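PDB 4ES8: Epf from Streptococcus pyogenes, which acts as a cell-surface adhesin that binds to cells through an N-terminal domain containing a carbohydrate-binding module. Local coordinates for residues Arg42-Gly47 and Ala95-Ala100; Ile85-Lys90 and Leu190-Glu195. One frame throughout, in Å; residues are numbered along the deposited sequence.

Contact 1 of 2, residues Arg42-Gly47 and Ala95-Ala100; sequences RFFSKG and APYSVA. With ACT (acetate ion), chain D.
The rings of Phe-44 and Tyr-97 meet on one face of the antiparallel pair of 42-47 and 95-100, where the two side chains cross at a slant. Phe-44 CD2 lies 3.8 Å from Tyr-97 CE1, while the phenol OH approaches Phe-44 CB. At the edge of the tyrosine ring, near its plane, sits CG of Lys-46, 4.0 Å from Tyr-97 CD1; it also lies in the plane of the Phe-44 ring, at its edge. A chi1 of 176° sets Tyr-97 CG anti to the backbone N and beside the carbonyl carbon, and the OH bonds to Ser-76 OG. On the opposite face, with Ser-45, Ser-98 and Ala-100, Phe-43 turns its edge to Ala-100 O, and its ring meets Phe-145 edge-to-face. An acetate, probably from the crystallisation liquor, takes both NH1 and NH2 of Arg-42 in the guanidinium plane, NH1 to OXT nearly straight at 2.8 Å; NH1 also donates to His-55 O, NH2 to Trp-32 O.

Between the two faces the backbones pair in register. Phe-43 and Ala-100 exchange two hydrogen bonds, of which Phe-43 N to Ala-100 O is 2.8 Å long; Ser-45 and Ser-98 do the same, Ser-98 N reaching Ser-45 O at a longer 3.2 Å. Between these pairs Phe-44 CA leans on Ser-98 O at 3.1 Å, a CA-H...O contact. Where the strands part, Gly-47 N makes a weak bond to Pro-96 O, and a water held by Lys-46 NZ also bonds weakly to that carbonyl. Chemically, labour is divided: alternate residues pair across the contact, Phe-44, Tyr-97 and Val-99 bond outward to Val-53, Val-194 and Ser-192, and the serine hydroxyls look beyond the pair, Ser-45 OG to Ser-51, Ser-98 OG to Tyr-52 and Ser-192 O.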
ATOM      1  N   ARG A  42       5.489   5.346 -17.538  1.00  6.62           N
ATOM      2  CA  ARG A  42       5.091   6.527 -18.287  1.00  5.30           C
ATOM      3  C   ARG A  42       4.195   6.020 -19.417  1.00  8.63           C
ATOM      4  O   ARG A  42       4.568   5.093 -20.136  1.00  7.10           O
ATOM      5  CB  ARG A  42       6.340   7.279 -18.805  1.00  4.56           C
ATOM      6  CG  ARG A  42       7.422   6.322 -19.333  1.00  7.36           C
ATOM      7  CD  ARG A  42       8.655   7.097 -19.769  1.00  6.86           C
ATOM      8  NE  ARG A  42       9.826   6.225 -19.740  1.00  7.73           N
ATOM      9  CZ  ARG A  42      10.440   5.758 -20.824  1.00 10.83           C
ATOM     10  NH1 ARG A  42       9.951   6.017 -22.041  1.00  8.74           N
ATOM     11  NH2 ARG A  42      11.508   4.976 -20.703  1.00  8.89           N
ATOM     12  N   PHE A  43       2.977   6.561 -19.498  1.00  5.11           N
ATOM     13  CA  PHE A  43       1.977   6.029 -20.429  1.00  4.20           C
ATOM     14  C   PHE A  43       1.150   7.128 -21.040  1.00  7.22           C
ATOM     15  O   PHE A  43       1.131   8.244 -20.513  1.00  7.30           O
ATOM     16  CB  PHE A  43       1.007   5.123 -19.636  1.00  6.34           C
ATOM     17  CG  PHE A  43       1.644   3.985 -18.873  1.00  5.62           C
ATOM     18  CD1 PHE A  43       2.130   4.177 -17.578  1.00  6.48           C
ATOM     19  CD2 PHE A  43       1.790   2.731 -19.457  1.00  7.15           C
ATOM     20  CE1 PHE A  43       2.727   3.125 -16.867  1.00  7.23           C
ATOM     21  CE2 PHE A  43       2.404   1.678 -18.753  1.00  9.64           C
ATOM     22  CZ  PHE A  43       2.869   1.881 -17.462  1.00  8.32           C
ATOM     23  N   PHE A  44       0.377   6.797 -22.098  1.00  6.10           N
ATOM     24  CA  PHE A  44      -0.519   7.786 -22.659  1.00  5.34           C
ATOM     25  C   PHE A  44      -1.737   7.108 -23.218  1.00  8.47           C
ATOM     26  O   PHE A  44      -1.750   5.886 -23.427  1.00  6.83           O
ATOM     27  CB  PHE A  44       0.170   8.645 -23.749  1.00  6.43           C
ATOM     28  CG  PHE A  44       0.453   7.848 -25.002  1.00  6.21           C
ATOM     29  CD1 PHE A  44       1.578   7.029 -25.086  1.00  7.99           C
ATOM     30  CD2 PHE A  44      -0.374   7.951 -26.110  1.00  7.78           C
ATOM     31  CE1 PHE A  44       1.844   6.285 -26.253  1.00  8.29           C
ATOM     32  CE2 PHE A  44      -0.114   7.207 -27.283  1.00  9.89           C
ATOM     33  CZ  PHE A  44       0.997   6.386 -27.341  1.00  8.07           C
ATOM     34  N   SER A  45      -2.759   7.918 -23.481  1.00  5.97           N
ATOM     35  CA  SER A  45      -3.998   7.448 -24.080  1.00  5.63           C
ATOM     36  C   SER A  45      -4.552   8.482 -25.037  1.00  9.12           C
ATOM     37  O   SER A  45      -5.049   9.525 -24.600  1.00  7.80           O
ATOM     38  CB  SER A  45      -5.034   7.138 -23.007  1.00  7.15           C
ATOM     39  OG  SER A  45      -6.240   6.679 -23.610  1.00  9.96           O
ATOM     40  N   LYS A  46      -4.440   8.231 -26.346  1.00  6.61           N
ATOM     41  CA  LYS A  46      -5.030   9.167 -27.309  1.00  6.42           C
ATOM     42  C   LYS A  46      -6.545   9.062 -27.204  1.00 10.96           C
ATOM     43  O   LYS A  46      -7.106   7.952 -27.112  1.00 11.80           O
ATOM     44  CB  LYS A  46      -4.555   8.843 -28.726  1.00  7.85           C
ATOM     45  CG  LYS A  46      -3.094   9.233 -28.935  1.00  9.24           C
ATOM     46  CD  LYS A  46      -2.607   9.009 -30.362  1.00  8.43           C
ATOM     47  CE  LYS A  46      -3.107  10.097 -31.289  1.00 16.57           C
ATOM     48  NZ  LYS A  46      -2.606  11.450 -30.858  1.00 17.88           N
ATOM     49  N   GLY A  47      -7.210  10.217 -27.172  1.00  8.64           N
ATOM     50  CA  GLY A  47      -8.659  10.243 -26.965  1.00  8.64           C
ATOM     51  C   GLY A  47      -9.065  10.139 -25.499  1.00 12.62           C
ATOM     52  O   GLY A  47     -10.262  10.140 -25.192  1.00 11.94           O
ATOM     53  N   ALA A  95      -6.298  16.674 -28.948  1.00 12.42           N
ATOM     54  CA  ALA A  95      -7.129  16.489 -27.779  1.00 11.63           C
ATOM     55  C   ALA A  95      -8.447  15.796 -28.105  1.00 14.49           C
ATOM     56  O   ALA A  95      -8.937  15.948 -29.233  1.00 16.65           O
ATOM     57  CB  ALA A  95      -7.391  17.841 -27.120  1.00 13.07           C
ATOM     58  N   PRO A  96      -9.069  15.076 -27.140  1.00 10.80           N
ATOM     59  CA  PRO A  96      -8.565  14.799 -25.777  1.00  9.32           C
ATOM     60  C   PRO A  96      -7.362  13.856 -25.796  1.00 10.15           C
ATOM     61  O   PRO A  96      -7.221  13.013 -26.692  1.00  8.84           O
ATOM     62  CB  PRO A  96      -9.767  14.164 -25.048  1.00 11.66           C
ATOM     63  CG  PRO A  96     -10.944  14.258 -26.007  1.00 18.22           C
ATOM     64  CD  PRO A  96     -10.359  14.401 -27.382  1.00 13.54           C
ATOM     65  N   TYR A  97      -6.481  14.033 -24.810  1.00  7.29           N
ATOM     66  CA  TYR A  97      -5.247  13.258 -24.716  1.00  6.21           C
ATOM     67  C   TYR A  97      -4.823  13.192 -23.265  1.00  9.19           C
ATOM     68  O   TYR A  97      -4.948  14.189 -22.550  1.00  8.74           O
ATOM     69  CB  TYR A  97      -4.181  13.939 -25.570  1.00  7.53           C
ATOM     70  CG  TYR A  97      -2.811  13.312 -25.510  1.00  8.47           C
ATOM     71  CD1 TYR A  97      -2.518  12.165 -26.238  1.00  9.34           C
ATOM     72  CD2 TYR A  97      -1.773  13.923 -24.808  1.00  9.06           C
ATOM     73  CE1 TYR A  97      -1.237  11.615 -26.234  1.00 10.12           C
ATOM     74  CE2 TYR A  97      -0.503  13.360 -24.761  1.00  9.29           C
ATOM     75  CZ  TYR A  97      -0.237  12.210 -25.486  1.00 12.60           C
ATOM     76  OH  TYR A  97       1.025  11.665 -25.499  1.00  8.94           O
ATOM     77  N   SER A  98      -4.308  12.037 -22.837  1.00  6.52           N
ATOM     78  CA  SER A  98      -3.910  11.890 -21.452  1.00  5.66           C
ATOM     79  C   SER A  98      -2.543  11.256 -21.297  1.00  7.15           C
ATOM     80  O   SER A  98      -2.236  10.293 -22.006  1.00  7.89           O
ATOM     81  CB  SER A  98      -4.937  11.044 -20.695  1.00  6.51           C
ATOM     82  OG  SER A  98      -4.484  10.680 -19.398  1.00  6.46           O
ATOM     83  N   VAL A  99      -1.756  11.771 -20.332  1.00  6.09           N
ATOM     84  CA  VAL A  99      -0.472  11.174 -19.926  1.00  6.44           C
ATOM     85  C   VAL A  99      -0.659  10.645 -18.498  1.00  9.20           C
ATOM     86  O   VAL A  99      -1.241  11.335 -17.656  1.00  9.07           O
ATOM     87  CB  VAL A  99       0.699  12.188 -20.004  1.00  9.26           C
ATOM     88  CG1 VAL A  99       1.972  11.622 -19.375  1.00  9.48           C
ATOM     89  CG2 VAL A  99       0.952  12.617 -21.445  1.00  9.43           C
ATOM     90  N   ALA A 100      -0.147   9.443 -18.213  1.00  6.59           N
ATOM     91  CA  ALA A 100      -0.215   8.892 -16.864  1.00  6.69           C
ATOM     92  C   ALA A 100       1.141   8.393 -16.464  1.00  7.96           C
ATOM     93  O   ALA A 100       1.867   7.827 -17.298  1.00  8.33           O
ATOM     94  CB  ALA A 100      -1.221   7.762 -16.791  1.00  7.90           C
TER
HETATM   95  C   ACT D 502      12.090   4.146 -24.166  1.00 12.95           C
HETATM   96  O   ACT D 502      12.419   3.625 -23.079  1.00 10.81           O
HETATM   97  OXT ACT D 502      11.158   4.945 -24.357  1.00 10.21           O
HETATM   98  CH3 ACT D 502      12.901   3.837 -25.436  1.00 13.39           C
HETATM   99  O   HOH W   1      -4.962  12.152 -28.993  1.00 15.18           O

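Contact 2 of 2, residues Ile85-Lys90 and Leu190-Glu195; sequences IAARYK and LLSKVE. With ACT (acetate ion), chain E.
Tyr-89 lies against Val-194 and reaches Ser-192 with its OH, and these three residues form the tight end of the contact. Val-194 CG1 sits over one face of the phenol ring, 4.0 Å from its centroid and 21° off the ring normal, shifted toward the rim near CG; CG2 touches the ring at CD2. The two side chains pass one another running in opposite senses, and the tyrosine extends beyond the valine to the serine. There its OH donates to Ser-192 OG over only 2.6 Å, with the serine oxygen in the plane of the ring at its edge. A chi1 of 59° sets that OG between the serine's backbone N and carbonyl carbon. The phenol oxygen also accepts from Val-99 N, so a buried hydroxyl is gripped from two strands.

Packing thins toward the other end. Ala-87 CB comes no nearer than 4.3 Å to Ser-192 OG, and beyond it Ile-85 CG2 meets Leu-190 CD1 at 3.9 Å, a single methyl-to-methyl touch. On the outer side of strand 84-89, turned from this interface, Arg-88 and Lys-90 are partly exposed: Arg-88 NH1 and Lys-90 NZ both donate to OXT of one acetate, probably from the crystallisation liquor, the lysine at 2.8 Å. Asp-203 and Asp-201 form salt bridges with Arg-88 and Lys-90 respectively.

The two strands run nearly parallel, 10° apart, yet the segment axes come no closer than 8.9 Å and the strands belong to different sheets. Side chains interleaved between two facing antiparallel sheets are the hallmark of a beta-sandwich, the architecture common among carbohydrate-binding modules.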
ATOM      1  N   ILE A  85       7.741  14.371 -10.595  1.00  5.90           N
ATOM      2  CA  ILE A  85       7.430  13.780 -11.888  1.00  5.96           C
ATOM      3  C   ILE A  85       6.397  14.692 -12.541  1.00  8.32           C
ATOM      4  O   ILE A  85       5.496  15.192 -11.854  1.00  6.47           O
ATOM      5  CB  ILE A  85       6.981  12.308 -11.711  1.00  8.26           C
ATOM      6  CG1 ILE A  85       6.959  11.572 -13.039  1.00  8.14           C
ATOM      7  CG2 ILE A  85       5.641  12.158 -10.926  1.00  8.35           C
ATOM      8  CD1 ILE A  85       6.903  10.063 -12.835  1.00  8.13           C
ATOM      9  N   ALA A  86       6.602  15.018 -13.822  1.00  6.69           N
ATOM     10  CA  ALA A  86       5.767  16.021 -14.468  1.00  6.45           C
ATOM     11  C   ALA A  86       5.503  15.730 -15.927  1.00  8.57           C
ATOM     12  O   ALA A  86       6.318  15.072 -16.589  1.00  7.15           O
ATOM     13  CB  ALA A  86       6.462  17.385 -14.362  1.00  7.86           C
ATOM     14  N   ALA A  87       4.363  16.265 -16.419  1.00  6.82           N
ATOM     15  CA  ALA A  87       3.984  16.182 -17.830  1.00  6.44           C
ATOM     16  C   ALA A  87       3.782  17.567 -18.392  1.00 10.09           C
ATOM     17  O   ALA A  87       3.345  18.479 -17.667  1.00  8.35           O
ATOM     18  CB  ALA A  87       2.702  15.375 -17.994  1.00  7.54           C
ATOM     19  N   ARG A  88       4.084  17.718 -19.682  1.00  6.47           N
ATOM     20  CA  ARG A  88       3.901  18.957 -20.432  1.00  6.56           C
ATOM     21  C   ARG A  88       3.128  18.614 -21.678  1.00 10.94           C
ATOM     22  O   ARG A  88       3.530  17.697 -22.408  1.00 10.08           O
ATOM     23  CB  ARG A  88       5.245  19.609 -20.788  1.00  9.34           C
ATOM     24  CG  ARG A  88       5.115  20.713 -21.846  1.00 10.36           C
ATOM     25  CD  ARG A  88       6.400  21.510 -22.006  1.00  9.64           C
ATOM     26  NE  ARG A  88       6.671  22.287 -20.809  1.00 10.12           N
ATOM     27  CZ  ARG A  88       7.824  22.899 -20.568  1.00 15.03           C
ATOM     28  NH1 ARG A  88       8.792  22.897 -21.485  1.00 13.75           N
ATOM     29  NH2 ARG A  88       8.006  23.555 -19.434  1.00 11.24           N
ATOM     30  N   TYR A  89       2.015  19.303 -21.909  1.00  7.27           N
ATOM     31  CA  TYR A  89       1.203  19.132 -23.133  1.00  6.17           C
ATOM     32  C   TYR A  89       1.523  20.282 -24.097  1.00 11.41           C
ATOM     33  O   TYR A  89       1.482  21.458 -23.702  1.00  9.26           O
ATOM     34  CB  TYR A  89      -0.293  19.105 -22.812  1.00  7.04           C
ATOM     35  CG  TYR A  89      -0.690  17.954 -21.925  1.00  7.01           C
ATOM     36  CD1 TYR A  89      -0.591  18.049 -20.537  1.00  8.65           C
ATOM     37  CD2 TYR A  89      -1.122  16.746 -22.471  1.00  7.58           C
ATOM     38  CE1 TYR A  89      -0.934  16.978 -19.711  1.00  7.66           C
ATOM     39  CE2 TYR A  89      -1.481  15.678 -21.657  1.00  8.44           C
ATOM     40  CZ  TYR A  89      -1.388  15.799 -20.278  1.00  9.83           C
ATOM     41  OH  TYR A  89      -1.742  14.744 -19.476  1.00  8.43           O
ATOM     42  N   LYS A  90       1.910  19.947 -25.330  1.00  9.79           N
ATOM     43  CA  LYS A  90       2.274  20.948 -26.333  1.00  8.96           C
ATOM     44  C   LYS A  90       1.080  21.327 -27.182  1.00 11.30           C
ATOM     45  O   LYS A  90       0.106  20.589 -27.252  1.00 10.63           O
ATOM     46  CB  LYS A  90       3.410  20.411 -27.247  1.00 10.40           C
ATOM     47  CG  LYS A  90       4.638  19.883 -26.489  1.00 12.72           C
ATOM     48  CD  LYS A  90       5.462  20.986 -25.838  1.00 13.29           C
ATOM     49  CE  LYS A  90       6.200  21.835 -26.862  1.00 13.73           C
ATOM     50  NZ  LYS A  90       7.020  22.909 -26.206  1.00 15.14           N
ATOM     51  N   LEU A 190      -0.691   8.455 -11.470  1.00  6.45           N
ATOM     52  CA  LEU A 190      -0.881   9.919 -11.501  1.00  6.42           C
ATOM     53  C   LEU A 190      -1.300  10.302 -12.906  1.00  9.39           C
ATOM     54  O   LEU A 190      -0.465  10.275 -13.827  1.00  8.03           O
ATOM     55  CB  LEU A 190       0.423  10.613 -11.111  1.00  6.48           C
ATOM     56  CG  LEU A 190       0.864  10.326  -9.666  1.00  8.65           C
ATOM     57  CD1 LEU A 190       2.301  10.717  -9.467  1.00  9.62           C
ATOM     58  CD2 LEU A 190      -0.038  11.038  -8.648  1.00 11.17           C
ATOM     59  N   LEU A 191      -2.604  10.562 -13.103  1.00  6.90           N
ATOM     60  CA  LEU A 191      -3.138  10.809 -14.433  1.00  6.35           C
ATOM     61  C   LEU A 191      -3.507  12.238 -14.657  1.00  8.46           C
ATOM     62  O   LEU A 191      -4.029  12.902 -13.761  1.00  8.16           O
ATOM     63  CB  LEU A 191      -4.398   9.939 -14.708  1.00  6.24           C
ATOM     64  CG  LEU A 191      -4.245   8.443 -14.416  1.00  9.15           C
ATOM     65  CD1 LEU A 191      -4.842   8.100 -13.063  1.00  9.17           C
ATOM     66  CD2 LEU A 191      -4.934   7.610 -15.490  1.00 11.06           C
ATOM     67  N   SER A 192      -3.269  12.711 -15.888  1.00  5.89           N
ATOM     68  CA  SER A 192      -3.716  14.059 -16.258  1.00  5.44           C
ATOM     69  C   SER A 192      -4.216  14.033 -17.680  1.00  7.95           C
ATOM     70  O   SER A 192      -3.930  13.092 -18.431  1.00  6.30           O
ATOM     71  CB  SER A 192      -2.600  15.088 -16.079  1.00  7.37           C
ATOM     72  OG  SER A 192      -1.449  14.799 -16.854  1.00  7.76           O
ATOM     73  N   LYS A 193      -4.990  15.052 -18.058  1.00  6.84           N
ATOM     74  CA  LYS A 193      -5.467  15.097 -19.422  1.00  7.17           C
ATOM     75  C   LYS A 193      -5.813  16.506 -19.835  1.00  9.63           C
ATOM     76  O   LYS A 193      -6.025  17.377 -18.983  1.00  9.04           O
ATOM     77  CB  LYS A 193      -6.657  14.145 -19.625  1.00 10.16           C
ATOM     78  CG  LYS A 193      -7.990  14.646 -19.128  1.00 11.82           C
ATOM     79  CD  LYS A 193      -9.111  13.755 -19.694  1.00 15.16           C
ATOM     80  CE  LYS A 193     -10.431  13.929 -19.011  1.00 27.30           C
ATOM     81  NZ  LYS A 193     -11.424  12.935 -19.507  1.00 27.78           N
ATOM     82  N   VAL A 194      -5.866  16.708 -21.161  1.00  7.52           N
ATOM     83  CA  VAL A 194      -6.367  17.939 -21.771  1.00  7.29           C
ATOM     84  C   VAL A 194      -7.594  17.544 -22.580  1.00 10.94           C
ATOM     85  O   VAL A 194      -7.582  16.495 -23.233  1.00  9.31           O
ATOM     86  CB  VAL A 194      -5.306  18.706 -22.617  1.00 10.40           C
ATOM     87  CG1 VAL A 194      -4.217  19.276 -21.709  1.00  9.97           C
ATOM     88  CG2 VAL A 194      -4.685  17.849 -23.728  1.00  9.89           C
ATOM     89  N   GLU A 195      -8.638  18.384 -22.557  1.00  9.64           N
ATOM     90  CA  GLU A 195      -9.871  18.163 -23.326  1.00 10.71           C
ATOM     91  C   GLU A 195      -9.849  18.923 -24.621  1.00 16.41           C
ATOM     92  O   GLU A 195     -10.579  18.563 -25.543  1.00 16.30           O
ATOM     93  CB  GLU A 195     -11.115  18.603 -22.529  1.00 12.57           C
ATOM     94  CG  GLU A 195     -11.328  17.831 -21.246  1.00 21.87           C
ATOM     95  CD  GLU A 195     -12.191  16.596 -21.346  1.00 42.79           C
ATOM     96  OE1 GLU A 195     -12.319  16.025 -22.456  1.00 39.85           O
ATOM     97  OE2 GLU A 195     -12.740  16.192 -20.298  1.00 32.37           O
TER
HETATM   98  C   ACT E 503      10.084  21.632 -24.742  1.00 26.59           C
HETATM   99  O   ACT E 503      10.393  21.556 -25.951  1.00 27.59           O
HETATM  100  OXT ACT E 503       9.001  22.153 -24.384  1.00 23.21           O
HETATM  101  CH3 ACT E 503      11.132  21.206 -23.725  1.00 26.30           C

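In the fold
From the N terminus the chain passes through strand 41-46 and later strand 84-89, and turns into strand 97-105, whose start closes the loop of contact 1 after 47 intervening residues. Contact 2 waits for strand 186-194: 99 residues separate 85-90 from 190-195. Since 85-90 lies inside the loop of contact 1 and 190-195 beyond it, the closures cross. Contact 1 joins neighbours within one antiparallel sheet, whereas contact 2 bridges that sheet to the one facing it. Their centres lie about 8 Å apart, and strands 97-105 and 186-194 are adjacent: Tyr-97 O and Val-194 N are probably hydrogen-bonded, while the rings of Tyr-97 and Tyr-89 pack together. In-sheet pairing and between-sheet packing thus share one corner of the N-terminal domain.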